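Aeromonas extracellular serine protease (Aeromonas sobria, PDB 3WQB) cleaves peptide bonds that follow a pair of basic residues, one of them lysine, as a secreted, calcium-binding serine protease of the furin subfamily and probable virulence factor. Local coordinates at residues A[382-385]-A[389-392]; A[505-510]-A[552-557]; A[130-135]-A[294-299]; A[79-82]-A[87-90]. The protein carries 1 engineered substitution. One frame throughout, in Å; residues are numbered along the deposited sequence.

In the fold
From the N terminus, contact 4 comes first: it closes a short turn between 79-82 and 87-90, just after strand 73-77 of the parallel subtilisin sheet. Contact 3 spans far more chain, bringing the calcium loop 130-135 against strand 293-296. Contact 1 is the tip of the hairpin 379-384/390-396, and contact 2 joins the loop 505-510 to the end of strand 545-553 and the turn after it, both in the P-domain. The four follow in series, with no crossing or nesting. In space they form two groups on opposite sides of the chain's centre. Contacts 3 and 4 share one calcium ion, bound by Asp87 of contact 4 and by Ile130 and Thr132 of contact 3, whereas Tyr383 of contact 1 packs on 552-557 of contact 2.

Contact 1 of 4, residues A[382-385]-A[389-392]; sequences SYTS and KVRD
Tyr383 has CG between its backbone N and carbonyl carbon (chi1 68°), while the Arg391 chain bends at chi3, and together these torsions lay the two side chains side by side on one face of a beta hairpin. The antiparallel strands 382-384 and 390-392 run at 159° to each other. Tyr383 and Arg391 form the hydrogen-bonded pair of the hairpin: Arg391 N gives a nearly straight bond of 2.8 Å to Tyr383 O, and Tyr383 N returns one to Arg391 O. Arg391 CB sits over one face of the tyrosine ring, 4.2 Å from its centroid, in a CH-pi contact. Further out, the guanidinium stands at 89° to the ring, and its NH1 donates in its own plane to Tyr383 OH at 2.8 Å. That hydroxyl is also hydrogen-bonded to Gly456 O, so two partners fix the end of the ring, which packs on Val455 and Val554 of the P-domain side. Ser382, Thr384, Val390 and Asp392 occupy the other, exposed face. Toward the turn, Ser385 N meets Lys389 O at 2.9 Å. Ser385 OG, which also bonds Asn457 OD1 and Thr387 OG1, accepts from Lys389 N at 3.1 Å.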
# COMPACT_ATOMS: atom_id res chain seq x y z
N SER A 382 -16.13 -14.39 -18.59
CA SER A 382 -17.15 -15.18 -19.27
C SER A 382 -17.39 -16.49 -18.53
O SER A 382 -16.44 -17.17 -18.13
CB SER A 382 -16.70 -15.48 -20.70
OG SER A 382 -17.65 -16.26 -21.38
N TYR A 383 -18.66 -16.84 -18.37
CA TYR A 383 -19.04 -18.15 -17.83
C TYR A 383 -20.45 -18.51 -18.24
O TYR A 383 -21.19 -17.67 -18.73
CB TYR A 383 -18.90 -18.19 -16.30
CG TYR A 383 -19.88 -17.33 -15.52
CD1 TYR A 383 -19.60 -15.99 -15.26
CD2 TYR A 383 -21.05 -17.88 -15.00
CE1 TYR A 383 -20.48 -15.21 -14.52
CE2 TYR A 383 -21.94 -17.10 -14.24
CZ TYR A 383 -21.64 -15.77 -14.00
OH TYR A 383 -22.50 -14.99 -13.24
N THR A 384 -20.80 -19.77 -18.03
CA THR A 384 -22.14 -20.26 -18.31
C THR A 384 -22.78 -20.64 -16.98
O THR A 384 -22.21 -21.40 -16.20
CB THR A 384 -22.08 -21.48 -19.26
OG1 THR A 384 -21.39 -21.11 -20.46
CG2 THR A 384 -23.48 -21.99 -19.63
N SER A 385 -23.97 -20.09 -16.73
CA SER A 385 -24.72 -20.36 -15.50
C SER A 385 -25.31 -21.77 -15.48
O SER A 385 -25.23 -22.48 -16.48
CB SER A 385 -25.83 -19.33 -15.33
OG SER A 385 -26.93 -19.64 -16.17
N LYS A 389 -27.38 -19.91 -19.20
CA LYS A 389 -27.25 -18.52 -19.62
C LYS A 389 -25.76 -18.17 -19.69
O LYS A 389 -25.03 -18.31 -18.71
CB LYS A 389 -27.98 -17.58 -18.65
CG LYS A 389 -27.94 -16.09 -19.04
CD LYS A 389 -28.80 -15.22 -18.15
CE LYS A 389 -28.21 -15.03 -16.76
NZ LYS A 389 -29.08 -14.21 -15.88
N VAL A 390 -25.30 -17.75 -20.87
CA VAL A 390 -23.91 -17.35 -21.08
C VAL A 390 -23.77 -15.90 -20.66
O VAL A 390 -24.41 -15.01 -21.23
CB VAL A 390 -23.47 -17.51 -22.56
CG1 VAL A 390 -22.02 -17.09 -22.75
CG2 VAL A 390 -23.67 -18.95 -23.02
N ARG A 391 -22.92 -15.66 -19.66
CA ARG A 391 -22.76 -14.32 -19.11
C ARG A 391 -21.39 -13.75 -19.41
O ARG A 391 -20.40 -14.48 -19.46
CB ARG A 391 -22.98 -14.33 -17.60
CG ARG A 391 -24.37 -14.78 -17.15
CD ARG A 391 -24.64 -14.37 -15.72
NE ARG A 391 -25.00 -12.95 -15.62
CZ ARG A 391 -24.70 -12.16 -14.59
NH1 ARG A 391 -24.01 -12.61 -13.56
NH2 ARG A 391 -25.08 -10.89 -14.62
N ASP A 392 -21.35 -12.44 -19.63
CA ASP A 392 -20.11 -11.69 -19.77
C ASP A 392 -20.19 -10.55 -18.78
O ASP A 392 -20.95 -9.59 -18.98
CB ASP A 392 -19.97 -11.14 -21.19
CG ASP A 392 -20.19 -12.19 -22.25
OD1 ASP A 392 -19.55 -13.25 -22.17
OD2 ASP A 392 -21.01 -11.95 -23.16

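Contact 2 of 4, residues A[505-510]-A[552-557]; sequences SPFNSL and TDVANG. With CA (calcium ion), chain D.
Pro506 and Val554 bring the two backbones to their nearest approach, CA to CA 7.7 Å, where the loop 505-510 passes the end of strand 545-553 with no hydrogen bond between the segments. Side chains do the joining. Val554 CG2, lodged between its own backbone N and carbonyl carbon, reaches Pro506 CB at 3.8 Å, the two side chains crossing at about a right angle. The Phe507 ring lies beside them: its CE1 is 3.6 Å from Ala555 CB, which comes in at the ring edge and in plane, and its CZ also approaches Val554 CG2. Pro506 CB sits over the centre of one ring face, so the proline and the alanine hold the phenyl from two directions. Val381 of strand 379-384 touches both Phe507 and Val554. The same turn also binds metal. Asp553 OD1 accepts from Ala555 N at 3.2 Å in an Asx turn, which places the carboxylate and the carbonyl two residues on at one calcium ion: OD1 and OD2 of Asp553 both bind it at 2.5 Å, and Ala555 O at 2.3 Å. Asp454, Asp488, Asn578 and Asn579 complete this calcium site of the P-domain.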
# COMPACT_ATOMS: atom_id res chain seq x y z
N SER A 505 -12.05 -7.99 -7.32
CA SER A 505 -12.08 -8.63 -8.61
C SER A 505 -11.78 -10.12 -8.43
O SER A 505 -11.04 -10.51 -7.53
CB SER A 505 -11.06 -7.96 -9.52
OG SER A 505 -9.78 -7.87 -8.91
N PRO A 506 -12.38 -10.97 -9.27
CA PRO A 506 -12.19 -12.42 -9.12
C PRO A 506 -10.82 -12.89 -9.63
O PRO A 506 -10.09 -12.13 -10.29
CB PRO A 506 -13.33 -13.01 -9.95
CG PRO A 506 -13.60 -11.98 -11.00
CD PRO A 506 -13.35 -10.65 -10.34
N PHE A 507 -10.48 -14.13 -9.31
CA PHE A 507 -9.24 -14.78 -9.78
C PHE A 507 -8.02 -14.12 -9.16
O PHE A 507 -6.92 -14.10 -9.72
CB PHE A 507 -9.16 -14.85 -11.32
CG PHE A 507 -10.44 -15.32 -11.97
CD1 PHE A 507 -11.24 -16.30 -11.37
CD2 PHE A 507 -10.86 -14.77 -13.17
CE1 PHE A 507 -12.43 -16.71 -11.97
CE2 PHE A 507 -12.05 -15.18 -13.77
CZ PHE A 507 -12.83 -16.16 -13.17
N ASN A 508 -8.25 -13.58 -7.98
CA ASN A 508 -7.20 -13.03 -7.15
C ASN A 508 -6.40 -14.12 -6.45
O ASN A 508 -6.59 -15.32 -6.72
CB ASN A 508 -7.82 -12.08 -6.13
CG ASN A 508 -8.89 -12.76 -5.33
OD1 ASN A 508 -8.61 -13.66 -4.53
ND2 ASN A 508 -10.15 -12.36 -5.56
N SER A 509 -5.48 -13.71 -5.58
CA SER A 509 -4.52 -14.61 -4.96
C SER A 509 -5.01 -15.33 -3.70
O SER A 509 -4.21 -15.98 -3.03
CB SER A 509 -3.21 -13.88 -4.68
OG SER A 509 -3.36 -12.96 -3.61
N LEU A 510 -6.30 -15.24 -3.39
CA LEU A 510 -6.85 -15.96 -2.23
C LEU A 510 -7.02 -17.45 -2.50
O LEU A 510 -8.10 -18.02 -2.33
CB LEU A 510 -8.17 -15.33 -1.75
CG LEU A 510 -8.08 -13.89 -1.26
CD1 LEU A 510 -9.46 -13.37 -0.90
CD2 LEU A 510 -7.13 -13.80 -0.06
N THR A 552 -21.02 -12.41 -6.58
CA THR A 552 -21.33 -13.44 -7.57
C THR A 552 -20.18 -14.42 -7.68
O THR A 552 -19.02 -14.03 -7.69
CB THR A 552 -21.55 -12.82 -8.98
OG1 THR A 552 -22.42 -11.69 -8.89
CG2 THR A 552 -22.18 -13.84 -9.91
N ASP A 553 -20.51 -15.71 -7.76
CA ASP A 553 -19.55 -16.75 -8.12
C ASP A 553 -19.54 -16.83 -9.64
O ASP A 553 -20.56 -17.14 -10.26
CB ASP A 553 -19.97 -18.07 -7.45
CG ASP A 553 -19.09 -19.27 -7.85
OD1 ASP A 553 -18.53 -19.31 -8.97
OD2 ASP A 553 -18.99 -20.20 -7.04
N VAL A 554 -18.40 -16.50 -10.24
CA VAL A 554 -18.32 -16.32 -11.69
C VAL A 554 -17.46 -17.37 -12.40
O VAL A 554 -16.95 -17.10 -13.50
CB VAL A 554 -17.82 -14.88 -12.07
CG1 VAL A 554 -18.78 -13.81 -11.54
CG2 VAL A 554 -16.38 -14.64 -11.59
N ALA A 555 -17.28 -18.53 -11.79
CA ALA A 555 -16.46 -19.57 -12.41
C ALA A 555 -16.75 -20.96 -11.89
O ALA A 555 -16.88 -21.16 -10.68
CB ALA A 555 -14.97 -19.26 -12.23
N ASN A 556 -16.81 -21.93 -12.80
CA ASN A 556 -16.85 -23.33 -12.40
C ASN A 556 -15.73 -24.17 -13.01
O ASN A 556 -15.61 -25.37 -12.73
CB ASN A 556 -18.22 -23.96 -12.65
CG ASN A 556 -18.65 -23.91 -14.11
OD1 ASN A 556 -17.94 -23.41 -14.98
ND2 ASN A 556 -19.84 -24.43 -14.38
N GLY A 557 -14.89 -23.55 -13.83
CA GLY A 557 -13.77 -24.26 -14.45
C GLY A 557 -12.62 -24.41 -13.46
O GLY A 557 -12.46 -23.59 -12.55
CA CA D . -17.58 -21.63 -8.51

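Contact 3 of 4, residues A[130-135]-A[294-299]; sequences IGTKGI and VTTDLP. With CA (calcium ion), chain C; CA (calcium ion), chain E.
A calcium-binding loop of the subtilisin domain, 130-135, packs here against strand 293-296, and the contact rests on Thr132. Thr132 is directed toward the strand, and its CG2 meets Val294 CG1 at 3.7 Å, the two side chains crossing obliquely; the same methyl lies 3.8 Å from Val294 O and 4.1 Å from Thr295 CA. The hydroxyl branch of Thr132, with OG1 between the backbone N and the carbonyl carbon (chi1 53°), approaches the methyl of Thr296, OG1 to CG2 4.1 Å. The threonine thus rests against the strand, its methyl near Val294 and its hydroxyl near Thr296, while Thr295 starts away from the loop and packs on Ile122 of helix 115-124. All four residues are buried, and no hydrogen bond joins the two segments. While its side chain packs on the strand, the backbone of Thr132 serves the metal: Thr132 O and Ile130 O each bind the first calcium ion at 2.4 Å, with Asn29, Asp87, Val126 and Asn128 completing the shell. Gly131 makes the bend between these two carbonyls at positive phi (59°). Beyond the strand, the other segment reaches a second calcium ion, bound by Asp297 OD2 and by Leu298 O. Asn306, Met303, Cys326 and Gly300 belong to that site too. Thr132 thus sets a calcium loop against the strand that leads into a second calcium site, both in the catalytic domain of this furin-like subtilase.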
# COMPACT_ATOMS: atom_id res chain seq x y z
N ILE A 130 26.08 16.96 -7.66
CA ILE A 130 26.30 15.51 -7.75
C ILE A 130 24.99 14.75 -7.89
O ILE A 130 23.94 15.24 -7.51
CB ILE A 130 27.12 14.95 -6.56
CG1 ILE A 130 26.39 15.18 -5.23
CG2 ILE A 130 28.53 15.58 -6.53
CD1 ILE A 130 26.96 14.38 -4.06
N GLY A 131 25.07 13.56 -8.48
CA GLY A 131 23.95 12.63 -8.45
C GLY A 131 22.66 13.14 -9.05
O GLY A 131 22.65 13.72 -10.14
N THR A 132 21.58 12.91 -8.31
CA THR A 132 20.22 13.17 -8.78
C THR A 132 19.63 14.38 -8.05
O THR A 132 20.25 14.97 -7.16
CB THR A 132 19.33 11.95 -8.50
OG1 THR A 132 19.44 11.60 -7.12
CG2 THR A 132 19.72 10.76 -9.39
N LYS A 133 18.41 14.74 -8.46
CA LYS A 133 17.64 15.78 -7.79
C LYS A 133 16.38 15.15 -7.23
O LYS A 133 15.62 14.52 -7.97
CB LYS A 133 17.29 16.90 -8.78
CG LYS A 133 16.71 18.16 -8.13
CD LYS A 133 16.23 19.16 -9.18
CE LYS A 133 15.86 20.49 -8.56
NZ LYS A 133 15.21 21.43 -9.54
N GLY A 134 16.14 15.32 -5.94
CA GLY A 134 14.89 14.83 -5.36
C GLY A 134 13.67 15.52 -5.94
O GLY A 134 13.75 16.64 -6.46
N ILE A 135 12.52 14.86 -5.84
CA ILE A 135 11.25 15.50 -6.15
C ILE A 135 11.05 16.73 -5.25
O ILE A 135 10.61 17.79 -5.71
CB ILE A 135 10.11 14.51 -5.94
CG1 ILE A 135 10.13 13.44 -7.02
CG2 ILE A 135 8.74 15.20 -5.93
CD1 ILE A 135 9.31 12.22 -6.65
N VAL A 294 16.03 6.34 -11.62
CA VAL A 294 17.40 6.72 -11.29
C VAL A 294 17.40 7.46 -9.96
O VAL A 294 16.69 8.45 -9.77
CB VAL A 294 18.04 7.58 -12.40
CG1 VAL A 294 19.40 8.13 -11.96
CG2 VAL A 294 18.17 6.74 -13.68
N THR A 295 18.19 6.95 -9.01
CA THR A 295 18.12 7.43 -7.64
C THR A 295 19.42 7.13 -6.88
O THR A 295 20.38 6.60 -7.44
CB THR A 295 16.90 6.79 -6.91
OG1 THR A 295 16.72 7.41 -5.64
CG2 THR A 295 17.07 5.28 -6.75
N THR A 296 19.43 7.47 -5.59
CA THR A 296 20.55 7.20 -4.72
C THR A 296 20.61 5.72 -4.33
O THR A 296 19.63 5.13 -3.89
CB THR A 296 20.44 8.05 -3.45
OG1 THR A 296 19.13 7.92 -2.89
CG2 THR A 296 20.67 9.52 -3.76
N ASP A 297 21.80 5.15 -4.48
CA ASP A 297 22.08 3.77 -4.10
C ASP A 297 22.83 3.75 -2.78
O ASP A 297 23.28 4.80 -2.30
CB ASP A 297 22.96 3.14 -5.18
CG ASP A 297 23.00 1.63 -5.10
OD1 ASP A 297 21.94 1.03 -4.83
OD2 ASP A 297 24.10 1.05 -5.29
N LEU A 298 22.97 2.57 -2.17
CA LEU A 298 23.95 2.44 -1.10
C LEU A 298 25.32 2.86 -1.64
O LEU A 298 25.69 2.48 -2.76
CB LEU A 298 24.02 1.02 -0.57
CG LEU A 298 22.74 0.44 0.04
CD1 LEU A 298 22.99 -0.94 0.60
CD2 LEU A 298 22.19 1.36 1.11
N PRO A 299 26.07 3.68 -0.88
CA PRO A 299 27.32 4.21 -1.44
C PRO A 299 28.39 3.13 -1.67
O PRO A 299 28.47 2.16 -0.92
CB PRO A 299 27.79 5.22 -0.38
CG PRO A 299 27.03 4.91 0.86
CD PRO A 299 25.77 4.23 0.45
CA CA C . 22.16 15.81 -6.08
CA CA E . 26.44 1.21 -4.67

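Contact 4 of 4, residues A[79-82]-A[87-90]; sequences DGLA and DLAD. With CA (calcium ion), chain C.
Leu81 and Leu88 make the apolar part of this contact: their CD1 methyls meet at 3.8 Å, with the side chains crossing at a slant. Leu81 reaches across because its CG is anti to the backbone N (chi1 172°), which carries the methyl out toward the 87-90 segment. On the other side Leu88 is directed toward 79-82, and its CD1 also comes within 4.1 Å of Ala82 O, the one approach here to a backbone polar atom. Leu88 packs on Thr117 and Thr296 as well, and Leu81 on Ser120, so helix 115-124 lies against both leucines.

Polar bonds lead outward from the pair instead of across it. Asp79 OD1 and OD2 accept from the backbone N atoms of Gly116 and His115, at the start of the helix, and Ala82 N is bonded to Thr117 OG1. His115 is predicted to be a charge-relay residue.

Metal bonds come last. Asp87 chelates calcium with both carboxylate oxygens, OD1 at 2.4 Å and OD2 at 2.5 Å, and OD2 probably also accepts from Thr132 N. With no hydrogen bond between the two segments, their direct hold on each other is van der Waals contact alone, while the helix start holds 79-82 through Asp79 and the metal holds 87-90 through Asp87.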
# COMPACT_ATOMS: atom_id res chain seq x y z
N ASP A 79 13.77 -0.57 4.65
CA ASP A 79 14.80 -1.54 5.03
C ASP A 79 16.06 -0.90 5.61
O ASP A 79 16.96 -1.61 6.05
CB ASP A 79 15.14 -2.44 3.84
CG ASP A 79 15.92 -1.73 2.74
OD1 ASP A 79 16.20 -0.51 2.86
OD2 ASP A 79 16.30 -2.40 1.75
N GLY A 80 16.10 0.43 5.65
CA GLY A 80 17.33 1.13 5.99
C GLY A 80 17.43 2.46 5.27
O GLY A 80 16.59 2.79 4.43
N LEU A 81 18.45 3.23 5.63
CA LEU A 81 18.76 4.48 4.96
C LEU A 81 20.21 4.79 5.23
O LEU A 81 20.62 4.92 6.38
CB LEU A 81 17.87 5.62 5.50
CG LEU A 81 18.18 7.06 5.06
CD1 LEU A 81 18.33 7.22 3.56
CD2 LEU A 81 17.14 8.03 5.62
N ALA A 82 21.00 4.89 4.16
CA ALA A 82 22.42 5.24 4.28
C ALA A 82 22.53 6.75 4.51
O ALA A 82 22.69 7.53 3.57
CB ALA A 82 23.18 4.81 3.05
N ASP A 87 24.61 12.46 -1.32
CA ASP A 87 23.46 13.12 -1.93
C ASP A 87 22.20 13.02 -1.07
O ASP A 87 21.12 13.35 -1.54
CB ASP A 87 23.22 12.59 -3.36
CG ASP A 87 22.80 13.70 -4.32
OD1 ASP A 87 23.03 14.90 -4.02
OD2 ASP A 87 22.27 13.39 -5.41
N LEU A 88 22.36 12.57 0.18
CA LEU A 88 21.25 12.53 1.15
C LEU A 88 21.53 13.23 2.47
O LEU A 88 20.62 13.76 3.10
CB LEU A 88 20.82 11.08 1.44
CG LEU A 88 20.28 10.28 0.26
CD1 LEU A 88 20.13 8.81 0.64
CD2 LEU A 88 18.95 10.84 -0.23
N ALA A 89 22.80 13.22 2.89
CA ALA A 89 23.18 13.62 4.25
C ALA A 89 22.66 14.99 4.65
O ALA A 89 22.16 15.16 5.77
CB ALA A 89 24.70 13.55 4.41
N ASP A 90 22.76 15.96 3.74
CA ASP A 90 22.31 17.33 4.06
C ASP A 90 20.83 17.40 4.40
O ASP A 90 20.39 18.35 5.07
CB ASP A 90 22.60 18.29 2.91
CG ASP A 90 24.07 18.61 2.74
OD1 ASP A 90 24.88 18.27 3.63
OD2 ASP A 90 24.42 19.21 1.69
CA CA C . 22.16 15.81 -6.08